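Long-range contacts in hypothetical protein (Uncultured marine organism, PDB 2OD6), which is of unknown function but binds 10-oxohexadecanoic acid and forms a dimer with a ferredoxin-like fold: residues Ser9-Phe15 / Phe59-Tyr65; Glu38-Leu44 / Ala75-Leu80; Phe24-Glu29 / Lys46-Asn50. Residue numbers count along the deposited sequence, not the author numbering.

Interaction 1: Ser9-Phe15 / Phe59-Tyr65; sequences SFTTADF and FRVVMTY. With OHA (10-oxohexadecanoic acid), chain E.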
loop_
_atom_site.group_PDB
_atom_site.type_symbol
_atom_site.label_atom_id
_atom_site.label_comp_id
_atom_site.label_asym_id
_atom_site.label_seq_id
_atom_site.Cartn_x
_atom_site.Cartn_y
_atom_site.Cartn_z
ATOM N N SER A 9 -1.860 -3.093 6.442
ATOM C CA SER A 9 -0.639 -2.452 6.889
ATOM C C SER A 9 0.304 -2.345 5.698
ATOM O O SER A 9 0.337 -3.267 4.867
ATOM C CB SER A 9 -0.018 -3.271 7.971
ATOM O OG SER A 9 -0.860 -3.355 9.086
ATOM N N PHE A 10 1.037 -1.233 5.617
ATOM C CA PHE A 10 2.036 -1.004 4.578
ATOM C C PHE A 10 3.303 -0.753 5.260
ATOM O O PHE A 10 3.413 0.241 5.965
ATOM C CB PHE A 10 1.703 0.228 3.731
ATOM C CG PHE A 10 0.345 0.189 3.124
ATOM C CD1 PHE A 10 0.114 -0.459 1.925
ATOM C CD2 PHE A 10 -0.721 0.776 3.773
ATOM C CE1 PHE A 10 -1.156 -0.498 1.372
ATOM C CE2 PHE A 10 -1.994 0.739 3.223
ATOM C CZ PHE A 10 -2.218 0.096 2.030
ATOM N N THR A 11 4.233 -1.679 5.143
ATOM C CA THR A 11 5.560 -1.460 5.782
ATOM C C THR A 11 6.499 -1.032 4.687
ATOM O O THR A 11 6.648 -1.764 3.668
ATOM C CB THR A 11 6.002 -2.770 6.434
ATOM O OG1 THR A 11 5.067 -3.119 7.461
ATOM C CG2 THR A 11 7.388 -2.674 7.027
ATOM N N THR A 12 7.225 0.058 4.930
ATOM C CA THR A 12 8.247 0.526 4.017
ATOM C C THR A 12 9.565 0.189 4.656
ATOM O O THR A 12 9.817 0.506 5.842
ATOM C CB THR A 12 8.141 2.058 3.670
ATOM O OG1 THR A 12 6.873 2.296 3.038
ATOM C CG2 THR A 12 9.289 2.494 2.734
ATOM N N ALA A 13 10.378 -0.502 3.874
ATOM C CA ALA A 13 11.687 -0.945 4.268
ATOM C C ALA A 13 12.783 -0.283 3.412
ATOM O O ALA A 13 12.811 -0.465 2.200
ATOM C CB ALA A 13 11.698 -2.431 4.117
ATOM N N ASP A 14 13.721 0.436 4.031
ATOM C CA ASP A 14 14.777 1.109 3.310
ATOM C C ASP A 14 16.104 0.554 3.684
ATOM O O ASP A 14 16.322 0.322 4.852
ATOM C CB ASP A 14 14.888 2.559 3.748
ATOM C CG ASP A 14 14.211 3.482 2.822
ATOM O OD1 ASP A 14 12.969 3.435 2.814
ATOM O OD2 ASP A 14 14.926 4.224 2.111
ATOM N N PHE A 15 17.003 0.462 2.704
ATOM C CA PHE A 15 18.269 -0.202 2.852
ATOM C C PHE A 15 19.290 0.731 2.343
ATOM O O PHE A 15 19.001 1.680 1.609
ATOM C CB PHE A 15 18.318 -1.496 2.056
ATOM C CG PHE A 15 17.210 -2.418 2.381
ATOM C CD1 PHE A 15 16.054 -2.322 1.717
ATOM C CD2 PHE A 15 17.295 -3.325 3.431
ATOM C CE1 PHE A 15 15.022 -3.130 2.017
ATOM C CE2 PHE A 15 16.220 -4.164 3.736
ATOM C CZ PHE A 15 15.101 -4.034 3.043
ATOM N N PHE A 59 16.846 2.430 -2.031
ATOM C CA PHE A 59 16.619 1.009 -2.077
ATOM C C PHE A 59 15.456 0.659 -1.194
ATOM O O PHE A 59 15.600 0.592 0.000
ATOM C CB PHE A 59 17.928 0.346 -1.671
ATOM C CG PHE A 59 19.033 0.781 -2.499
ATOM C CD1 PHE A 59 19.164 0.332 -3.780
ATOM C CD2 PHE A 59 19.859 1.769 -2.051
ATOM C CE1 PHE A 59 20.189 0.820 -4.612
ATOM C CE2 PHE A 59 20.915 2.275 -2.859
ATOM C CZ PHE A 59 21.083 1.780 -4.150
ATOM N N ARG A 60 14.281 0.329 -1.745
ATOM C CA ARG A 60 13.134 0.431 -0.915
ATOM C C ARG A 60 12.032 -0.469 -1.449
ATOM O O ARG A 60 11.803 -0.518 -2.614
ATOM C CB ARG A 60 12.690 1.928 -0.855
ATOM C CG ARG A 60 11.481 2.265 0.028
ATOM C CD ARG A 60 11.098 3.795 -0.018
ATOM N NE ARG A 60 12.185 4.696 0.469
ATOM C CZ ARG A 60 12.234 5.997 0.229
ATOM N NH1 ARG A 60 11.277 6.616 -0.396
ATOM N NH2 ARG A 60 13.267 6.706 0.684
ATOM N N VAL A 61 11.429 -1.175 -0.530
ATOM C CA VAL A 61 10.248 -2.015 -0.861
ATOM C C VAL A 61 9.130 -1.583 -0.001
ATOM O O VAL A 61 9.304 -1.173 1.117
ATOM C CB VAL A 61 10.563 -3.507 -0.683
ATOM C CG1 VAL A 61 11.702 -3.904 -1.688
ATOM C CG2 VAL A 61 10.946 -3.864 0.759
ATOM N N VAL A 62 7.911 -1.713 -0.522
ATOM C CA VAL A 62 6.747 -1.617 0.310
ATOM C C VAL A 62 6.111 -3.005 0.381
ATOM O O VAL A 62 5.821 -3.625 -0.635
ATOM C CB VAL A 62 5.697 -0.573 -0.233
ATOM C CG1 VAL A 62 4.376 -0.591 0.599
ATOM C CG2 VAL A 62 6.318 0.822 -0.214
HETATM N N MSE A 63 5.863 -3.447 1.612
HETATM C CA MSE A 63 5.212 -4.689 1.915
HETATM C C MSE A 63 3.753 -4.463 2.350
HETATM O O MSE A 63 3.463 -3.630 3.239
HETATM C CB MSE A 63 6.044 -5.383 2.979
HETATM C CG MSE A 63 7.422 -5.767 2.435
HETATM SE SE MSE A 63 8.338 -6.798 3.815
HETATM C CE MSE A 63 8.748 -5.446 5.048
ATOM N N THR A 64 2.808 -5.150 1.738
ATOM C CA THR A 64 1.467 -4.929 2.101
ATOM C C THR A 64 0.955 -6.216 2.756
ATOM O O THR A 64 1.213 -7.298 2.260
ATOM C CB THR A 64 0.578 -4.547 0.885
ATOM O OG1 THR A 64 0.419 -5.706 0.079
ATOM C CG2 THR A 64 1.209 -3.418 0.059
ATOM N N TYR A 65 0.257 -6.071 3.886
ATOM C CA TYR A 65 -0.410 -7.164 4.576
ATOM C C TYR A 65 -1.905 -6.890 4.571
ATOM O O TYR A 65 -2.352 -5.915 5.159
ATOM C CB TYR A 65 0.086 -7.201 6.006
ATOM C CG TYR A 65 1.529 -7.449 6.108
ATOM C CD1 TYR A 65 2.419 -6.377 6.046
ATOM C CD2 TYR A 65 2.044 -8.733 6.236
ATOM C CE1 TYR A 65 3.814 -6.561 6.133
ATOM C CE2 TYR A 65 3.467 -8.931 6.333
ATOM C CZ TYR A 65 4.304 -7.838 6.273
ATOM O OH TYR A 65 5.635 -8.033 6.352
HETATM O O2 OHA E . 0.539 -5.632 9.896
HETATM C C16 OHA E . 1.679 -5.354 10.259
HETATM O O3 OHA E . 1.807 -4.200 10.873
HETATM C C15 OHA E . 2.877 -6.273 10.072
HETATM C C14 OHA E . 4.214 -5.511 10.141
HETATM C C13 OHA E . 5.483 -6.395 10.231
HETATM C C12 OHA E . 6.547 -6.112 9.150
HETATM C C11 OHA E . 7.981 -6.594 9.499
HETATM C C10 OHA E . 8.735 -7.351 8.386
HETATM C C9 OHA E . 8.291 -8.831 8.332
HETATM C C8 OHA E . 8.619 -9.611 7.037
HETATM C C7 OHA E . 7.904 -10.969 7.019
HETATM O O1 OHA E . 6.757 -11.070 6.591
HETATM C C6 OHA E . 8.538 -12.243 7.533
HETATM C C5 OHA E . 10.005 -12.086 7.929
HETATM C C4 OHA E . 10.597 -13.449 8.332
HETATM C C3 OHA E . 12.116 -13.465 8.597
HETATM C C2 OHA E . 13.000 -12.930 7.462
HETATM C C1 OHA E . 13.774 -11.701 7.921
HETATM O O HOH W 1 17.516 3.585 0.362
#

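Interaction 2: Glu38-Leu44 / Ala75-Leu80; sequences EMKSRGL and ANIAYL. With OHA (10-oxohexadecanoic acid), chain E.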
loop_
_atom_site.group_PDB
_atom_site.type_symbol
_atom_site.label_atom_id
_atom_site.label_comp_id
_atom_site.label_asym_id
_atom_site.label_seq_id
_atom_site.Cartn_x
_atom_site.Cartn_y
_atom_site.Cartn_z
ATOM N N GLU A 38 1.399 -19.507 8.352
ATOM C CA GLU A 38 1.014 -19.129 9.711
ATOM C C GLU A 38 0.107 -17.923 9.733
ATOM O O GLU A 38 -0.897 -17.903 10.449
ATOM C CB GLU A 38 2.250 -18.873 10.567
ATOM C CG GLU A 38 3.053 -20.113 10.826
ATOM C CD GLU A 38 2.365 -21.129 11.737
ATOM O OE1 GLU A 38 1.353 -20.814 12.389
ATOM O OE2 GLU A 38 2.867 -22.257 11.811
HETATM N N MSE A 39 0.457 -16.918 8.944
HETATM C CA MSE A 39 -0.326 -15.679 8.885
HETATM C C MSE A 39 -1.711 -15.865 8.242
HETATM O O MSE A 39 -2.710 -15.301 8.702
HETATM C CB MSE A 39 0.476 -14.575 8.159
HETATM C CG MSE A 39 1.675 -14.158 8.902
HETATM SE SE MSE A 39 2.593 -12.600 8.176
HETATM C CE MSE A 39 1.577 -11.085 8.965
ATOM N N LYS A 40 -1.781 -16.675 7.199
ATOM C CA LYS A 40 -3.042 -16.924 6.561
ATOM C C LYS A 40 -3.949 -17.708 7.458
ATOM O O LYS A 40 -5.159 -17.467 7.458
ATOM C CB LYS A 40 -2.872 -17.624 5.219
ATOM C CG LYS A 40 -2.248 -16.734 4.164
ATOM C CD LYS A 40 -2.536 -17.276 2.790
ATOM C CE LYS A 40 -2.101 -16.283 1.719
ATOM N NZ LYS A 40 -2.133 -16.981 0.399
ATOM N N SER A 41 -3.390 -18.627 8.260
ATOM C CA SER A 41 -4.214 -19.394 9.200
ATOM C C SER A 41 -4.787 -18.479 10.278
ATOM O O SER A 41 -5.710 -18.874 10.980
ATOM C CB SER A 41 -3.411 -20.511 9.866
ATOM O OG SER A 41 -2.521 -19.961 10.837
ATOM N N ARG A 42 -4.211 -17.282 10.418
ATOM C CA ARG A 42 -4.684 -16.258 11.353
ATOM C C ARG A 42 -5.455 -15.134 10.700
ATOM O O ARG A 42 -5.778 -14.136 11.362
ATOM C CB ARG A 42 -3.492 -15.701 12.117
ATOM C CG ARG A 42 -2.868 -16.717 13.016
ATOM C CD ARG A 42 -1.560 -16.213 13.567
ATOM N NE ARG A 42 -1.082 -17.091 14.615
ATOM C CZ ARG A 42 -0.444 -18.243 14.421
ATOM N NH1 ARG A 42 -0.183 -18.691 13.205
ATOM N NH2 ARG A 42 -0.081 -18.965 15.467
ATOM N N GLY A 43 -5.733 -15.268 9.403
ATOM C CA GLY A 43 -6.576 -14.288 8.687
ATOM C C GLY A 43 -5.908 -13.255 7.795
ATOM O O GLY A 43 -6.560 -12.313 7.371
ATOM N N LEU A 44 -4.623 -13.415 7.518
ATOM C CA LEU A 44 -3.963 -12.727 6.408
ATOM C C LEU A 44 -4.619 -13.180 5.118
ATOM O O LEU A 44 -4.718 -14.374 4.850
ATOM C CB LEU A 44 -2.457 -13.046 6.337
ATOM C CG LEU A 44 -1.615 -12.248 5.307
ATOM C CD1 LEU A 44 -1.417 -10.808 5.702
ATOM C CD2 LEU A 44 -0.277 -12.918 5.123
ATOM N N ALA A 75 -4.159 -10.904 15.731
ATOM C CA ALA A 75 -3.626 -12.258 15.864
ATOM C C ALA A 75 -2.325 -12.390 15.103
ATOM O O ALA A 75 -1.435 -13.128 15.493
ATOM C CB ALA A 75 -4.623 -13.285 15.350
ATOM N N ASN A 76 -2.231 -11.688 13.994
ATOM C CA ASN A 76 -1.024 -11.707 13.182
ATOM C C ASN A 76 0.160 -10.945 13.782
ATOM O O ASN A 76 1.285 -11.448 13.749
ATOM C CB ASN A 76 -1.359 -11.245 11.758
ATOM C CG ASN A 76 -1.830 -12.399 10.891
ATOM O OD1 ASN A 76 -1.055 -13.290 10.607
ATOM N ND2 ASN A 76 -3.100 -12.408 10.515
ATOM N N ILE A 77 -0.084 -9.759 14.352
ATOM C CA ILE A 77 0.916 -9.041 15.161
ATOM C C ILE A 77 1.399 -9.863 16.356
ATOM O O ILE A 77 2.577 -9.866 16.699
ATOM C CB ILE A 77 0.325 -7.700 15.688
ATOM C CG1 ILE A 77 0.020 -6.761 14.528
ATOM C CG2 ILE A 77 1.237 -7.062 16.722
ATOM C CD1 ILE A 77 0.948 -6.871 13.342
ATOM N N ALA A 78 0.469 -10.549 17.003
ATOM C CA ALA A 78 0.787 -11.438 18.098
ATOM C C ALA A 78 1.742 -12.530 17.638
ATOM O O ALA A 78 2.755 -12.795 18.279
ATOM C CB ALA A 78 -0.486 -12.043 18.661
ATOM N N TYR A 79 1.408 -13.158 16.519
ATOM C CA TYR A 79 2.224 -14.211 15.939
ATOM C C TYR A 79 3.602 -13.670 15.593
ATOM O O TYR A 79 4.600 -14.319 15.856
ATOM C CB TYR A 79 1.564 -14.786 14.668
ATOM C CG TYR A 79 2.518 -15.567 13.815
ATOM C CD1 TYR A 79 2.946 -16.830 14.210
ATOM C CD2 TYR A 79 3.024 -15.041 12.634
ATOM C CE1 TYR A 79 3.848 -17.557 13.435
ATOM C CE2 TYR A 79 3.956 -15.768 11.839
ATOM C CZ TYR A 79 4.348 -17.013 12.249
ATOM O OH TYR A 79 5.243 -17.742 11.496
ATOM N N LEU A 80 3.665 -12.498 14.976
ATOM C CA LEU A 80 4.957 -11.996 14.536
ATOM C C LEU A 80 5.830 -11.607 15.722
ATOM O O LEU A 80 6.997 -11.959 15.741
ATOM C CB LEU A 80 4.820 -10.858 13.532
ATOM C CG LEU A 80 4.315 -11.156 12.102
ATOM C CD1 LEU A 80 4.112 -9.835 11.352
ATOM C CD2 LEU A 80 5.250 -12.061 11.308
HETATM O O2 OHA E . 0.539 -5.632 9.896
HETATM C C16 OHA E . 1.679 -5.354 10.259
HETATM O O3 OHA E . 1.807 -4.200 10.873
HETATM C C15 OHA E . 2.877 -6.273 10.072
HETATM C C14 OHA E . 4.214 -5.511 10.141
HETATM C C13 OHA E . 5.483 -6.395 10.231
HETATM C C12 OHA E . 6.547 -6.112 9.150
HETATM C C11 OHA E . 7.981 -6.594 9.499
HETATM C C10 OHA E . 8.735 -7.351 8.386
HETATM C C9 OHA E . 8.291 -8.831 8.332
HETATM C C8 OHA E . 8.619 -9.611 7.037
HETATM C C7 OHA E . 7.904 -10.969 7.019
HETATM O O1 OHA E . 6.757 -11.070 6.591
HETATM C C6 OHA E . 8.538 -12.243 7.533
HETATM C C5 OHA E . 10.005 -12.086 7.929
HETATM C C4 OHA E . 10.597 -13.449 8.332
HETATM C C3 OHA E . 12.116 -13.465 8.597
HETATM C C2 OHA E . 13.000 -12.930 7.462
HETATM C C1 OHA E . 13.774 -11.701 7.921
HETATM O O HOH W 2 -1.476 -15.168 17.250
#

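Interaction 3: Phe24-Glu29 / Lys46-Asn50; sequences FIDAVE and KFSMN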
loop_
_atom_site.group_PDB
_atom_site.type_symbol
_atom_site.label_atom_id
_atom_site.label_comp_id
_atom_site.label_asym_id
_atom_site.label_seq_id
_atom_site.Cartn_x
_atom_site.Cartn_y
_atom_site.Cartn_z
ATOM N N PHE A 24 17.545 -9.031 1.837
ATOM C CA PHE A 24 16.250 -9.006 2.486
ATOM C C PHE A 24 15.187 -9.644 1.668
ATOM O O PHE A 24 14.430 -10.468 2.214
ATOM C CB PHE A 24 15.853 -7.551 2.803
ATOM C CG PHE A 24 14.618 -7.438 3.593
ATOM C CD1 PHE A 24 14.649 -7.596 4.975
ATOM C CD2 PHE A 24 13.390 -7.175 2.954
ATOM C CE1 PHE A 24 13.471 -7.515 5.711
ATOM C CE2 PHE A 24 12.232 -7.081 3.677
ATOM C CZ PHE A 24 12.255 -7.287 5.045
ATOM N N ILE A 25 15.070 -9.265 0.394
ATOM C CA ILE A 25 14.015 -9.915 -0.486
ATOM C C ILE A 25 14.167 -11.436 -0.489
ATOM O O ILE A 25 13.167 -12.181 -0.464
ATOM C CB ILE A 25 14.053 -9.376 -1.962
ATOM C CG1 ILE A 25 13.345 -8.027 -2.096
ATOM C CG2 ILE A 25 13.424 -10.250 -2.926
ATOM C CD1 ILE A 25 14.260 -6.911 -2.308
ATOM N N ASP A 26 15.406 -11.896 -0.609
ATOM C CA ASP A 26 15.709 -13.316 -0.657
ATOM C C ASP A 26 15.303 -14.010 0.657
ATOM O O ASP A 26 14.612 -15.057 0.638
ATOM C CB ASP A 26 17.189 -13.491 -0.990
ATOM C CG ASP A 26 17.552 -14.949 -1.340
ATOM O OD1 ASP A 26 16.851 -15.567 -2.177
ATOM O OD2 ASP A 26 18.490 -15.455 -0.722
ATOM N N ALA A 27 15.665 -13.394 1.791
ATOM C CA ALA A 27 15.281 -13.912 3.120
ATOM C C ALA A 27 13.778 -14.063 3.221
ATOM O O ALA A 27 13.248 -15.100 3.667
ATOM C CB ALA A 27 15.846 -13.015 4.240
ATOM N N VAL A 28 13.044 -13.048 2.760
ATOM C CA VAL A 28 11.606 -13.031 2.910
ATOM C C VAL A 28 11.025 -14.111 1.994
ATOM O O VAL A 28 10.079 -14.857 2.355
ATOM C CB VAL A 28 11.015 -11.591 2.575
ATOM C CG1 VAL A 28 9.471 -11.629 2.415
ATOM C CG2 VAL A 28 11.508 -10.528 3.604
ATOM N N GLU A 29 11.571 -14.206 0.786
ATOM C CA GLU A 29 11.113 -15.243 -0.164
ATOM C C GLU A 29 11.426 -16.654 0.355
ATOM O O GLU A 29 10.597 -17.557 0.301
ATOM C CB GLU A 29 11.772 -15.038 -1.521
ATOM C CG GLU A 29 11.255 -13.822 -2.280
ATOM C CD GLU A 29 12.068 -13.497 -3.544
ATOM O OE1 GLU A 29 13.276 -13.857 -3.603
ATOM O OE2 GLU A 29 11.487 -12.869 -4.468
ATOM N N LYS A 46 -3.691 -11.632 1.969
ATOM C CA LYS A 46 -2.716 -11.457 0.915
ATOM C C LYS A 46 -1.516 -10.721 1.457
ATOM O O LYS A 46 -1.641 -9.839 2.348
ATOM C CB LYS A 46 -3.321 -10.680 -0.272
ATOM C CG LYS A 46 -2.427 -10.569 -1.493
ATOM C CD LYS A 46 -3.075 -9.727 -2.608
ATOM C CE LYS A 46 -2.011 -9.031 -3.491
ATOM N NZ LYS A 46 -2.672 -8.356 -4.620
ATOM N N PHE A 47 -0.343 -11.100 0.928
ATOM C CA PHE A 47 0.904 -10.351 1.144
ATOM C C PHE A 47 1.520 -9.932 -0.215
ATOM O O PHE A 47 1.390 -10.656 -1.194
ATOM C CB PHE A 47 1.904 -11.213 1.886
ATOM C CG PHE A 47 3.287 -10.632 1.935
ATOM C CD1 PHE A 47 3.642 -9.787 2.950
ATOM C CD2 PHE A 47 4.253 -10.971 0.966
ATOM C CE1 PHE A 47 4.916 -9.249 3.009
ATOM C CE2 PHE A 47 5.538 -10.438 1.018
ATOM C CZ PHE A 47 5.870 -9.593 2.053
ATOM N N SER A 48 2.208 -8.776 -0.260
ATOM C CA SER A 48 2.975 -8.380 -1.476
ATOM C C SER A 48 4.162 -7.612 -1.082
ATOM O O SER A 48 4.118 -6.992 -0.043
ATOM C CB SER A 48 2.116 -7.638 -2.521
ATOM O OG SER A 48 1.792 -6.310 -2.150
HETATM N N MSE A 49 5.238 -7.737 -1.869
HETATM C CA MSE A 49 6.452 -6.917 -1.708
HETATM C C MSE A 49 6.633 -6.170 -3.027
HETATM O O MSE A 49 6.512 -6.751 -4.088
HETATM C CB MSE A 49 7.675 -7.774 -1.303
HETATM C CG MSE A 49 8.973 -7.076 -1.189
HETATM SE SE MSE A 49 9.998 -8.219 0.038
HETATM C CE MSE A 49 9.712 -9.917 -1.031
ATOM N N ASN A 50 7.006 -4.879 -2.953
ATOM C CA ASN A 50 6.925 -3.991 -4.142
ATOM C C ASN A 50 8.115 -3.153 -4.156
ATOM O O ASN A 50 8.363 -2.580 -3.128
ATOM C CB ASN A 50 5.662 -3.115 -4.034
ATOM C CG ASN A 50 4.392 -3.926 -3.870
ATOM O OD1 ASN A 50 3.789 -4.327 -4.863
ATOM N ND2 ASN A 50 3.944 -4.159 -2.578
#

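Interaction 1: Ser9-Phe15 / Phe59-Tyr65
The two central strands of the ferredoxin-like sheet run antiparallel here, their short axes 4.6 Å apart at 160°. At the start, water 1 bridges Phe59 N (2.7 Å), Phe15 O (2.7 Å) and Asp14 OD2 (3.2 Å). Arg60, in a non-hydrogen-bonded pair with Asp14, reaches across in a salt bridge, NE to OD1 at 2.8 Å, on the face it shares with Thr12. Val61 follows in a hydrogen-bonded pair with Ala13, and its CG2 packs 3.7 Å from Ala13 CB on the face covered by helix 18-40, which is also the floor of the ligand pocket. Val62 turns the other way, beside Phe10. Met63, a selenomethionine on the pocket side, pairs with Thr11 through two 2.8 Å backbone bonds (N to O each way) and brings CE within 3.8 Å of OHA C10. Thr64 joins Val62, its CG2 3.7 Å from Phe10 CD1, in a patch that packs on Phe10 and Thr64 of the second subunit. Tyr65 lays one ring face against OHA C15, its OH donates to the keto O1 at 3.2 Å, and opposite it Ser9 OG donates to the carboxyl O2 of OHA at 2.8 Å.

Interaction 2: Glu38-Leu44 / Ala75-Leu80
A Schellman motif closes helix 18-40 here, with Leu44 N bonded to Met39 O (2.9 Å), Gly43 N to Lys40 O (3.0 Å) and Gly43, at positive phi, as the C-prime residue; helix 70-85 packs against this helix end. Asn76, Tyr79 and Arg42 have the most surface covered by the contact. Asn76 pushes its amide into the turn: OD1 lies 3.0 Å from Met39 CA, and ND2 makes a weak 3.4 Å hydrogen bond to Met39 O, the carbonyl already used by the capping turn. The stronger partner of ND2 is Ser72 O within its own helix. Tyr79 stands one turn further along and points at the first helix, where one face of its ring covers Glu38 CB, 3.3 Å from CZ, while Met39 CG touches CE2 at 4.1 Å. Arg42 folds over the outer side, with one face of its guanidinium against Tyr79 CB (3.5 Å from NE). Its NH1 is bonded to Glu38 through OE1 (2.7 Å, a salt bridge) and O (3.0 Å). Deeper in, the selenomethionine Met39 sets CE 3.7 Å from Leu80 CD1, and Leu80 in turn lines the fatty acid pocket, as does Ile77, whose CD1 is 3.5 Å from OHA C16. At the solvent edge, water 2 completes the join, donating to Ala75 O at 2.7 Å and accepting a longer 3.3 Å bond from Arg42 NE.

Interaction 3: Phe24-Glu29 / Lys46-Asn50
Helix 24-29 lies over strand 46-50 almost antiparallel to it, at 162°, with 11.1 Å between the axes. The gap is bridged by side chains alone, with no hydrogen bond between the segments. Met49, a selenomethionine, does most of this. Its first two torsions are t (177° and 156°), so the chain extends straight from the strand to the helix and puts SE 4.0 Å from Ile25 CG1 and 4.4 Å from Phe24 CE2. A p third torsion then turns the methyl along the helix, bringing CE to 3.9 Å from Val28 CG1 and 4.4 Å from Glu29 CG. Phe24 takes the t rotamer, which carries the end of a sideways-starting ring nearer the strand. Val28, whose CA-CB bond points at the strand, also receives Phe47: CZ of that t-rotamer ring approaches Val28 CG1 to 4.2 Å. The alternation of the strand sends Ser48 and Asn50 to the other face, where Asn50 ND2 donates to Ser48 OG at 3.1 Å. Helix-on-sheet packing of this kind makes the core of a ferredoxin-like domain. Within it, Phe47 meets Trp35 and Tyr65 edge-to-face beside the ligand, Met49 also touches Val61 of strand 59-67, and Met108 of the second subunit covers Val28, Glu29 and Met49 where strand 44-52 pairs with a strand of that chain and carries the sheet across the dimer interface.

Overall arrangement
Interactions 1 and 3 lie in the core, their centres about 9 Å apart; interaction 2 is partly buried, its centre about 18 Å from that of interaction 1. Backbone hydrogen bonding dominates the strand pair and apolar packing the helix-on-sheet contact; in interaction 2, where the end of helix 18-40 meets the middle of helix 70-85, side chains pack with one weak hydrogen bond. Interactions 2 and 3 use different parts of helix 18-40. Thr64 OG1 to Ser48 OG (2.7 Å, a probable hydrogen bond) ties 1 to 3, and Tyr65 CD2 to Met39 CE (3.6 Å) joins 1 to 2. The ligand lies against all three; the second subunit packs on 1 and 3 and reaches segment 38-44 through Lys40.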